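Local coordinates for Thiol:disulfide interchange protein DsbA (Pseudomonas aeruginosa, PDB 4ZL8) that probably introduces disulfide bonds into other periplasmic proteins by transferring its own redox-active disulfide to them, at residues 88-93 with 118-123; 63-68 with 151-156; 74-79 with 132-137; 17-22 with 142-147. The protein carries 1 engineered substitution. All blocks are in the same frame, centred on the assembly; numbering follows the deposited sequence.

Contact 1 (88-93 with 118-123); sequences HDVHNA and KGVDKE
Within the helical part that DsbA proteins carry in addition to the thioredoxin fold, V90 and A93 of helix 87-99 meet K118 and V120, in the loop that leads from helix 108-116 to helix 122-129. That loop illustrates how a chain leaves one helix and enters the next. A Schellman motif closes helix 108-116, with V120 N returning to L115 O, and G119 takes the left-handed backbone conformation of its C-prime residue (phi 97°). D121 then stands at the N-cap of helix 122-129, its OD2 accepting from K124 N.

The contact across is wholly apolar and centres on one methyl group. V90 CG1 lies 4.0 Å from V120 CG2 and equally 4.0 Å from K118 CB, so one methyl touches the two residues that flank G119. The side chains of V90 and V120 cross at about a right angle. One helical turn on from V90, A93 offers its CB to the aliphatic shaft of K118. The lysine chain bends at its second torsion (chi2 -59°) and then runs straight, which brings CE to 4.0 Å from A93 CB. Since K118 was modelled in two conformers, this second touch is the less certain one.

Neighbouring helices enclose the valines and leave the lysine at the margin. V90 also packs on L81 and V120 on M84, both from helix 70-84, while V120 reaches L115 as well; K122 ties the start of helix 122-129 to helix 108-116 through salt bridges to E109 and D113.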
# COMPACT_ATOMS: atom_id res chain seq x y z
N HIS A 88 -6.76 8.66 3.77
CA HIS A 88 -7.73 8.48 2.70
C HIS A 88 -8.14 9.82 2.14
O HIS A 88 -8.31 9.96 0.93
CB HIS A 88 -8.95 7.72 3.20
CG HIS A 88 -10.04 7.58 2.18
ND1 HIS A 88 -10.12 6.52 1.31
CD2 HIS A 88 -11.11 8.37 1.91
CE1 HIS A 88 -11.19 6.66 0.54
NE2 HIS A 88 -11.81 7.77 0.89
N ASP A 89 -8.24 10.82 3.02
CA ASP A 89 -8.74 12.13 2.64
C ASP A 89 -7.75 12.95 1.81
O ASP A 89 -8.16 13.78 1.00
CB ASP A 89 -9.11 12.93 3.90
CG ASP A 89 -10.09 12.19 4.80
OD1 ASP A 89 -11.13 11.69 4.30
OD2 ASP A 89 -9.81 12.10 6.02
N VAL A 90 -6.46 12.72 2.01
CA VAL A 90 -5.41 13.47 1.31
C VAL A 90 -4.61 12.60 0.33
O VAL A 90 -3.67 13.08 -0.31
CB VAL A 90 -4.43 14.14 2.29
CG1 VAL A 90 -5.18 15.04 3.29
CG2 VAL A 90 -3.59 13.11 3.03
N HIS A 91 -5.02 11.34 0.18
CA HIS A 91 -4.28 10.37 -0.63
C HIS A 91 -4.05 10.84 -2.07
O HIS A 91 -2.91 10.87 -2.55
CB HIS A 91 -5.04 9.04 -0.62
CG HIS A 91 -4.41 7.97 -1.45
ND1 HIS A 91 -3.34 7.22 -1.03
CD2 HIS A 91 -4.72 7.52 -2.69
CE1 HIS A 91 -3.00 6.36 -1.98
NE2 HIS A 91 -3.83 6.52 -2.99
N ASN A 92 -5.11 11.21 -2.77
CA ASN A 92 -5.00 11.64 -4.16
C ASN A 92 -4.14 12.90 -4.22
O ASN A 92 -3.31 13.05 -5.13
CB ASN A 92 -6.36 11.92 -4.81
CG ASN A 92 -7.25 10.69 -4.92
OD1 ASN A 92 -6.80 9.56 -4.82
ND2 ASN A 92 -8.54 10.92 -5.11
N ALA A 93 -4.32 13.80 -3.27
CA ALA A 93 -3.57 15.05 -3.26
C ALA A 93 -2.06 14.83 -3.11
O ALA A 93 -1.28 15.57 -3.71
CB ALA A 93 -4.08 15.98 -2.15
N LYS A 118 -4.07 21.10 3.01
CA LYS A 118 -5.11 20.10 2.81
C LYS A 118 -5.87 19.82 4.11
O LYS A 118 -6.65 18.86 4.18
CB LYS A 118 -4.50 18.82 2.25
CG LYS A 118 -3.71 19.03 0.96
CD LYS A 118 -4.56 19.62 -0.15
CE LYS A 118 -3.74 19.88 -1.42
NZ LYS A 118 -4.61 20.32 -2.55
N GLY A 119 -5.67 20.66 5.12
CA GLY A 119 -6.42 20.59 6.37
C GLY A 119 -5.74 19.84 7.51
O GLY A 119 -6.28 19.81 8.62
N VAL A 120 -4.58 19.26 7.27
CA VAL A 120 -3.91 18.46 8.28
C VAL A 120 -3.19 19.33 9.31
O VAL A 120 -2.37 20.18 8.95
CB VAL A 120 -2.91 17.50 7.62
CG1 VAL A 120 -2.18 16.62 8.65
CG2 VAL A 120 -3.63 16.64 6.61
N ASP A 121 -3.47 19.08 10.58
CA ASP A 121 -2.86 19.75 11.72
C ASP A 121 -1.33 19.55 11.68
O ASP A 121 -0.86 18.42 11.79
CB ASP A 121 -3.49 19.12 12.96
CG ASP A 121 -2.94 19.64 14.28
OD1 ASP A 121 -3.66 19.47 15.29
OD2 ASP A 121 -1.81 20.15 14.34
N LYS A 122 -0.58 20.64 11.51
CA LYS A 122 0.86 20.55 11.30
C LYS A 122 1.58 20.08 12.57
O LYS A 122 2.48 19.24 12.49
CB LYS A 122 1.45 21.90 10.83
CG LYS A 122 2.98 22.00 10.94
CD LYS A 122 3.55 23.20 10.17
CE LYS A 122 5.08 23.18 10.17
NZ LYS A 122 5.66 24.41 9.56
N GLU A 123 1.18 20.61 13.72
CA GLU A 123 1.84 20.22 14.97
C GLU A 123 1.57 18.74 15.27
O GLU A 123 2.47 18.02 15.71
CB GLU A 123 1.39 21.11 16.13
CG GLU A 123 2.01 22.50 16.11
CD GLU A 123 3.51 22.49 15.82
OE1 GLU A 123 4.26 21.81 16.56
OE2 GLU A 123 3.95 23.15 14.85

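Contact 2 (63-68 with 151-156); sequences LPALFG and TGVPTM
The ring of F67 turns its edge to the backbone of G152, with CE2 3.8 Å from G152 N near the ring plane, while one face is covered by A65 from its own segment, the methyl CB standing 3.7 Å above the ring centre. The same CE2 is 3.9 Å from T151 C, and W71 meets the phenyl ring with planes only about 20° apart. What the ring abuts is the cis-proline loop of the thioredoxin fold, in which a cis peptide bond precedes P154 and the loop lies beside the CxxC motif: V153 packs on C40, and P154 on H39 and C40. In thioredoxin relatives this loop takes part in holding substrates; here T151 N and V153 N are hydrogen-bonded to glycerol, probably from the crystallisation liquor, so a small molecule can reach these N-H groups.

A65 serves two neighbours. Besides covering F67, its CB meets V153 CG1 at 3.6 Å, a direct apolar link from just beyond strand 58-64 to the residue before the proline. The loop is also braced from within: T155 OG1 donates to G152 O at 2.7 Å, approaching from above the carbonyl plane, 40° out of it, with a C=O...O angle of 135°.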
# COMPACT_ATOMS: atom_id res chain seq x y z
N LEU A 63 0.55 -0.64 1.74
CA LEU A 63 1.72 -0.77 2.59
C LEU A 63 2.89 -0.10 1.87
O LEU A 63 3.19 -0.47 0.74
CB LEU A 63 2.05 -2.24 2.79
CG LEU A 63 3.12 -2.53 3.85
CD1 LEU A 63 2.63 -2.21 5.26
CD2 LEU A 63 3.52 -4.00 3.71
N PRO A 64 3.52 0.88 2.51
CA PRO A 64 4.63 1.54 1.83
C PRO A 64 5.85 0.64 1.81
O PRO A 64 6.16 0.02 2.82
CB PRO A 64 4.89 2.75 2.71
CG PRO A 64 4.56 2.29 4.07
CD PRO A 64 3.37 1.36 3.89
N ALA A 65 6.53 0.58 0.67
CA ALA A 65 7.77 -0.16 0.52
C ALA A 65 8.89 0.74 1.04
O ALA A 65 9.12 1.84 0.53
CB ALA A 65 8.00 -0.54 -0.93
N LEU A 66 9.53 0.28 2.11
CA LEU A 66 10.55 1.06 2.80
C LEU A 66 11.92 0.57 2.34
O LEU A 66 12.65 -0.09 3.10
CB LEU A 66 10.39 0.95 4.32
CG LEU A 66 8.99 1.33 4.81
CD1 LEU A 66 8.89 1.06 6.30
CD2 LEU A 66 8.66 2.78 4.51
N PHE A 67 12.26 0.92 1.11
CA PHE A 67 13.43 0.38 0.42
C PHE A 67 14.59 1.37 0.46
O PHE A 67 15.52 1.29 -0.36
CB PHE A 67 13.08 0.03 -1.02
CG PHE A 67 12.18 -1.17 -1.14
CD1 PHE A 67 11.78 -1.87 -0.00
CD2 PHE A 67 11.73 -1.61 -2.37
CE1 PHE A 67 10.96 -2.97 -0.10
CE2 PHE A 67 10.91 -2.72 -2.47
CZ PHE A 67 10.52 -3.39 -1.33
N GLY A 68 14.54 2.30 1.40
CA GLY A 68 15.63 3.23 1.61
C GLY A 68 15.39 4.66 1.14
O GLY A 68 14.59 4.92 0.25
N THR A 151 10.37 -7.02 -4.14
CA THR A 151 11.59 -6.31 -4.54
C THR A 151 11.30 -5.13 -5.46
O THR A 151 12.21 -4.55 -6.06
CB THR A 151 12.62 -7.23 -5.21
OG1 THR A 151 12.03 -7.90 -6.32
CG2 THR A 151 13.17 -8.26 -4.21
N GLY A 152 10.04 -4.76 -5.57
CA GLY A 152 9.66 -3.57 -6.28
C GLY A 152 8.17 -3.35 -6.18
O GLY A 152 7.44 -4.17 -5.59
N VAL A 153 7.72 -2.24 -6.74
CA VAL A 153 6.34 -1.79 -6.62
C VAL A 153 5.84 -1.27 -7.97
O VAL A 153 6.67 -0.92 -8.82
CB VAL A 153 6.21 -0.69 -5.54
CG1 VAL A 153 6.51 -1.28 -4.16
CG2 VAL A 153 7.10 0.50 -5.82
N PRO A 154 4.52 -1.24 -8.16
CA PRO A 154 3.49 -1.78 -7.27
C PRO A 154 3.46 -3.30 -7.31
O PRO A 154 3.63 -3.90 -8.36
CB PRO A 154 2.21 -1.17 -7.82
CG PRO A 154 2.50 -0.93 -9.28
CD PRO A 154 3.96 -0.63 -9.38
N THR A 155 3.21 -3.91 -6.14
CA THR A 155 3.08 -5.36 -6.02
C THR A 155 1.90 -5.64 -5.12
O THR A 155 1.69 -4.95 -4.12
CB THR A 155 4.34 -5.99 -5.44
OG1 THR A 155 5.43 -5.79 -6.34
CG2 THR A 155 4.18 -7.49 -5.20
N MET A 156 1.13 -6.64 -5.50
CA MET A 156 -0.04 -7.05 -4.74
C MET A 156 0.27 -8.34 -3.97
O MET A 156 0.97 -9.22 -4.46
CB MET A 156 -1.19 -7.38 -5.68
CG MET A 156 -1.57 -6.27 -6.64
SD MET A 156 -2.06 -4.74 -5.82
CE MET A 156 -3.42 -5.26 -4.82

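Contact 3 (74-79 with 132-137); sequences HGQMFL and FAIKGQ
Apolar contact comes first: I134 of helix 132-148 presents two branches to helix 70-84, one to Q76 and the other to L79. Its CG2 touches Q76 CG at 3.7 Å, the two side chains crossing obliquely. Its CD1 sits 4.0 Å from L79 CB and also rests on the backbone, 3.5 Å from L79 O. L79 extends the contact along the partner helix, where its CD1 is 4.1 Å from Q137 CB and 3.9 Å from Q137 O. The short segment axes pass 10.1 Å apart at 116°, so the helices cross steeply and meet over a short length; M138, which follows Q137, also touches Q76 and L79.

Polar bonds run elsewhere. Q76 swings CG away from its own N (chi1 -167°) and stays extended beyond it, passing I134 to place NE2 in a hydrogen bond with Y129 O, at the end of helix 122-129. I134 N in turn is hydrogen-bonded to S131 OG.

No hydrogen bond joins the two segments, so van der Waals contact holds them directly to each other. The glutamine plays a double part: its methylenes belong to the apolar interface, while its amide ties helix 70-84 to the chain just ahead of helix 132-148.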
# COMPACT_ATOMS: atom_id res chain seq x y z
N HIS A 74 8.86 8.98 2.45
CA HIS A 74 7.51 9.01 1.94
C HIS A 74 6.65 7.95 2.61
O HIS A 74 5.44 8.17 2.83
CB HIS A 74 7.47 8.86 0.41
CG HIS A 74 7.85 10.10 -0.31
ND1 HIS A 74 8.17 10.10 -1.65
CD2 HIS A 74 7.99 11.38 0.11
CE1 HIS A 74 8.45 11.33 -2.03
NE2 HIS A 74 8.36 12.13 -0.98
N GLY A 75 7.25 6.80 2.92
CA GLY A 75 6.53 5.77 3.64
C GLY A 75 6.19 6.19 5.06
O GLY A 75 5.11 5.87 5.58
N GLN A 76 7.08 6.93 5.70
CA GLN A 76 6.85 7.42 7.04
C GLN A 76 5.72 8.48 7.03
O GLN A 76 4.88 8.51 7.93
CB GLN A 76 8.14 7.95 7.64
CG GLN A 76 8.05 8.20 9.14
CD GLN A 76 9.39 8.38 9.79
OE1 GLN A 76 10.40 7.85 9.33
NE2 GLN A 76 9.41 9.13 10.88
N MET A 77 5.65 9.29 5.98
CA MET A 77 4.54 10.21 5.79
C MET A 77 3.22 9.42 5.68
O MET A 77 2.24 9.74 6.35
CB MET A 77 4.77 11.10 4.55
CG MET A 77 3.54 11.92 4.17
SD MET A 77 3.82 13.13 2.87
CE MET A 77 4.30 12.05 1.52
N PHE A 78 3.21 8.38 4.85
CA PHE A 78 2.01 7.54 4.71
C PHE A 78 1.54 7.02 6.05
O PHE A 78 0.37 7.13 6.42
CB PHE A 78 2.29 6.36 3.78
CG PHE A 78 1.17 5.36 3.72
CD1 PHE A 78 0.08 5.57 2.90
CD2 PHE A 78 1.21 4.22 4.48
CE1 PHE A 78 -0.96 4.66 2.86
CE2 PHE A 78 0.18 3.31 4.43
CZ PHE A 78 -0.90 3.53 3.61
N LEU A 79 2.47 6.43 6.81
CA LEU A 79 2.10 5.82 8.08
C LEU A 79 1.64 6.85 9.10
O LEU A 79 0.75 6.58 9.90
CB LEU A 79 3.24 4.97 8.64
CG LEU A 79 3.59 3.75 7.82
CD1 LEU A 79 4.90 3.13 8.28
CD2 LEU A 79 2.48 2.73 7.84
N PHE A 132 7.42 7.53 18.77
CA PHE A 132 7.89 6.18 18.93
C PHE A 132 6.93 5.18 18.28
O PHE A 132 7.34 4.12 17.79
CB PHE A 132 8.18 5.85 20.40
CG PHE A 132 6.96 5.88 21.31
CD1 PHE A 132 6.06 4.83 21.33
CD2 PHE A 132 6.73 6.96 22.16
CE1 PHE A 132 4.96 4.84 22.17
CE2 PHE A 132 5.64 6.96 23.00
CZ PHE A 132 4.76 5.92 22.99
N ALA A 133 5.64 5.49 18.26
CA ALA A 133 4.70 4.56 17.69
C ALA A 133 4.97 4.37 16.20
O ALA A 133 4.88 3.27 15.66
CB ALA A 133 3.25 5.01 17.95
N ILE A 134 5.29 5.47 15.52
CA ILE A 134 5.58 5.42 14.10
C ILE A 134 6.90 4.66 13.85
O ILE A 134 7.01 3.95 12.86
CB ILE A 134 5.54 6.83 13.47
CG1 ILE A 134 4.08 7.29 13.33
CG2 ILE A 134 6.26 6.84 12.12
CD1 ILE A 134 3.23 6.50 12.34
N LYS A 135 7.86 4.74 14.75
CA LYS A 135 9.06 3.90 14.62
C LYS A 135 8.68 2.43 14.56
O LYS A 135 9.23 1.66 13.75
CB LYS A 135 10.06 4.21 15.73
CG LYS A 135 10.77 5.52 15.47
CD LYS A 135 11.79 5.87 16.52
CE LYS A 135 12.54 7.13 16.11
NZ LYS A 135 11.64 8.20 15.59
N GLY A 136 7.73 2.02 15.40
CA GLY A 136 7.24 0.66 15.40
C GLY A 136 6.51 0.29 14.13
O GLY A 136 6.71 -0.79 13.58
N GLN A 137 5.65 1.18 13.63
CA GLN A 137 4.95 0.92 12.40
C GLN A 137 5.91 0.79 11.22
O GLN A 137 5.69 -0.04 10.34
CB GLN A 137 3.88 1.99 12.13
CG GLN A 137 2.76 2.00 13.17
CD GLN A 137 2.00 0.70 13.18
OE1 GLN A 137 1.61 0.20 12.13
NE2 GLN A 137 1.79 0.15 14.37

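Contact 4 (17-22 with 142-147); sequences SPVPVS and KKLAMA
V19 spreads its two methyls over the helix segment 142-147 through one torsion: with chi1 at -178°, CG1 stands anti to the backbone N and CG2 anti to the carbonyl carbon, so the fork opens toward L144 and A147. L144 answers with two torsions, CG anti to the carbonyl carbon (chi1 -74°) and an extended chi2 of 168°, which together bring its branch CD2 to the valine although the CB points aside. The example is one of a loop laid against a helix that flanks the sheet of a thioredoxin fold. Residues 17-22 lie in the loop between strand 13-14 and strand 27-33, and helix 132-148 leads on to strand 155-158.

The two prongs divide the work unequally. V19 CG1 meets L144 CD2 at 3.7 Å, the side chains crossing at a slant, and V19 CG2 meets A147 CB at the same 3.7 Å; that CB also sits 4.2 Å from V19 CG1. L144 and A147 are three residues apart on the helix, so both face the loop from consecutive turns, and the buried valine lies against both. V19 CG2 also touches the helix backbone, 3.8 Å from A147 O.

Elsewhere the loop is hydrogen-bonded through the V19 backbone to G160 and from S22 OG to E28 OE2; the helix packs on the sheet, L144 on L63 and A145 on L32.

A water joins the two backbones beside the apolar patch. It can donate to S17 O at 2.8 Å and to A147 O at 2.7 Å, though further acceptors nearby compete for its two protons.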
# COMPACT_ATOMS: atom_id res chain seq x y z
N SER A 17 6.07 -19.67 2.76
CA SER A 17 5.83 -19.29 4.16
C SER A 17 4.80 -18.17 4.19
O SER A 17 5.17 -17.00 4.11
CB SER A 17 7.13 -18.84 4.83
OG SER A 17 8.07 -19.89 4.94
N PRO A 18 3.50 -18.52 4.25
CA PRO A 18 2.46 -17.50 4.32
C PRO A 18 2.65 -16.57 5.51
O PRO A 18 3.20 -16.95 6.55
CB PRO A 18 1.17 -18.31 4.48
CG PRO A 18 1.49 -19.66 3.93
CD PRO A 18 2.95 -19.89 4.20
N VAL A 19 2.21 -15.34 5.33
CA VAL A 19 2.45 -14.25 6.27
C VAL A 19 1.13 -13.92 6.97
O VAL A 19 0.06 -13.93 6.35
CB VAL A 19 2.97 -13.03 5.50
CG1 VAL A 19 3.27 -11.88 6.41
CG2 VAL A 19 4.23 -13.41 4.67
N PRO A 20 1.18 -13.63 8.29
CA PRO A 20 -0.07 -13.26 8.97
C PRO A 20 -0.67 -12.00 8.36
O PRO A 20 0.03 -11.13 7.86
CB PRO A 20 0.38 -13.00 10.41
CG PRO A 20 1.66 -13.80 10.56
CD PRO A 20 2.31 -13.74 9.21
N VAL A 21 -1.99 -11.90 8.44
CA VAL A 21 -2.71 -10.76 7.86
C VAL A 21 -2.98 -9.69 8.93
O VAL A 21 -3.02 -9.98 10.12
CB VAL A 21 -4.01 -11.17 7.17
CG1 VAL A 21 -3.72 -12.15 6.03
CG2 VAL A 21 -5.01 -11.78 8.16
N SER A 22 -3.20 -8.47 8.49
CA SER A 22 -3.33 -7.34 9.39
C SER A 22 -4.64 -7.34 10.16
O SER A 22 -4.71 -6.83 11.28
CB SER A 22 -3.16 -6.02 8.63
OG SER A 22 -4.08 -5.88 7.58
N LYS A 142 8.58 -2.72 7.22
CA LYS A 142 9.81 -3.25 6.66
C LYS A 142 9.81 -4.77 6.71
O LYS A 142 10.12 -5.44 5.73
CB LYS A 142 11.01 -2.70 7.43
CG LYS A 142 12.34 -3.19 6.93
CD LYS A 142 13.47 -2.63 7.79
CE LYS A 142 14.83 -3.24 7.45
NZ LYS A 142 15.37 -2.74 6.16
N LYS A 143 9.46 -5.30 7.88
CA LYS A 143 9.48 -6.74 8.08
C LYS A 143 8.44 -7.43 7.19
O LYS A 143 8.68 -8.52 6.70
CB LYS A 143 9.24 -7.08 9.55
CG LYS A 143 10.42 -6.77 10.45
CD LYS A 143 10.23 -7.38 11.83
CE LYS A 143 11.42 -7.10 12.74
NZ LYS A 143 11.34 -7.90 14.00
N LEU A 144 7.28 -6.81 6.98
CA LEU A 144 6.28 -7.40 6.08
C LEU A 144 6.78 -7.50 4.65
O LEU A 144 6.65 -8.54 4.02
CB LEU A 144 4.96 -6.63 6.13
CG LEU A 144 4.14 -6.87 7.39
CD1 LEU A 144 3.00 -5.84 7.48
CD2 LEU A 144 3.57 -8.29 7.45
N ALA A 145 7.40 -6.45 4.14
CA ALA A 145 7.89 -6.50 2.78
C ALA A 145 8.96 -7.59 2.63
O ALA A 145 9.01 -8.28 1.62
CB ALA A 145 8.44 -5.14 2.35
N MET A 146 9.81 -7.75 3.64
CA MET A 146 10.79 -8.83 3.65
C MET A 146 10.13 -10.21 3.62
O MET A 146 10.55 -11.10 2.90
CB MET A 146 11.70 -8.71 4.87
CG MET A 146 12.58 -7.46 4.84
SD MET A 146 13.45 -7.16 6.41
CE MET A 146 14.35 -8.69 6.57
N ALA A 147 9.08 -10.37 4.42
CA ALA A 147 8.35 -11.64 4.47
C ALA A 147 7.63 -11.94 3.16
O ALA A 147 7.48 -13.10 2.78
CB ALA A 147 7.35 -11.63 5.63
O HOH W 1 7.39 -15.32 4.37

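How the contacts relate
The four contacts run across the molecule from the helical part to the thioredoxin fold. Contacts 1 and 4 lie on opposite sides of the chain's centre, their centres 28 Å apart. Contacts 2 and 4 are closest, 12 Å between centres, and touch where F67 CE1 meets A145 CB at 4.1 Å. Contact 2 also touches contact 3, through P64 and L66 on G75. Helix 132-148 serves contacts 3 and 4 and so spans both parts. Along the chain, contact 1 is nested within contact 3, and contact 3 within contact 2, while contacts 2 and 4 interlock. Contact 3 thus closes the helical excursion as the chain enters helix 132-148, and contact 2 closes it again at the cis-proline loop.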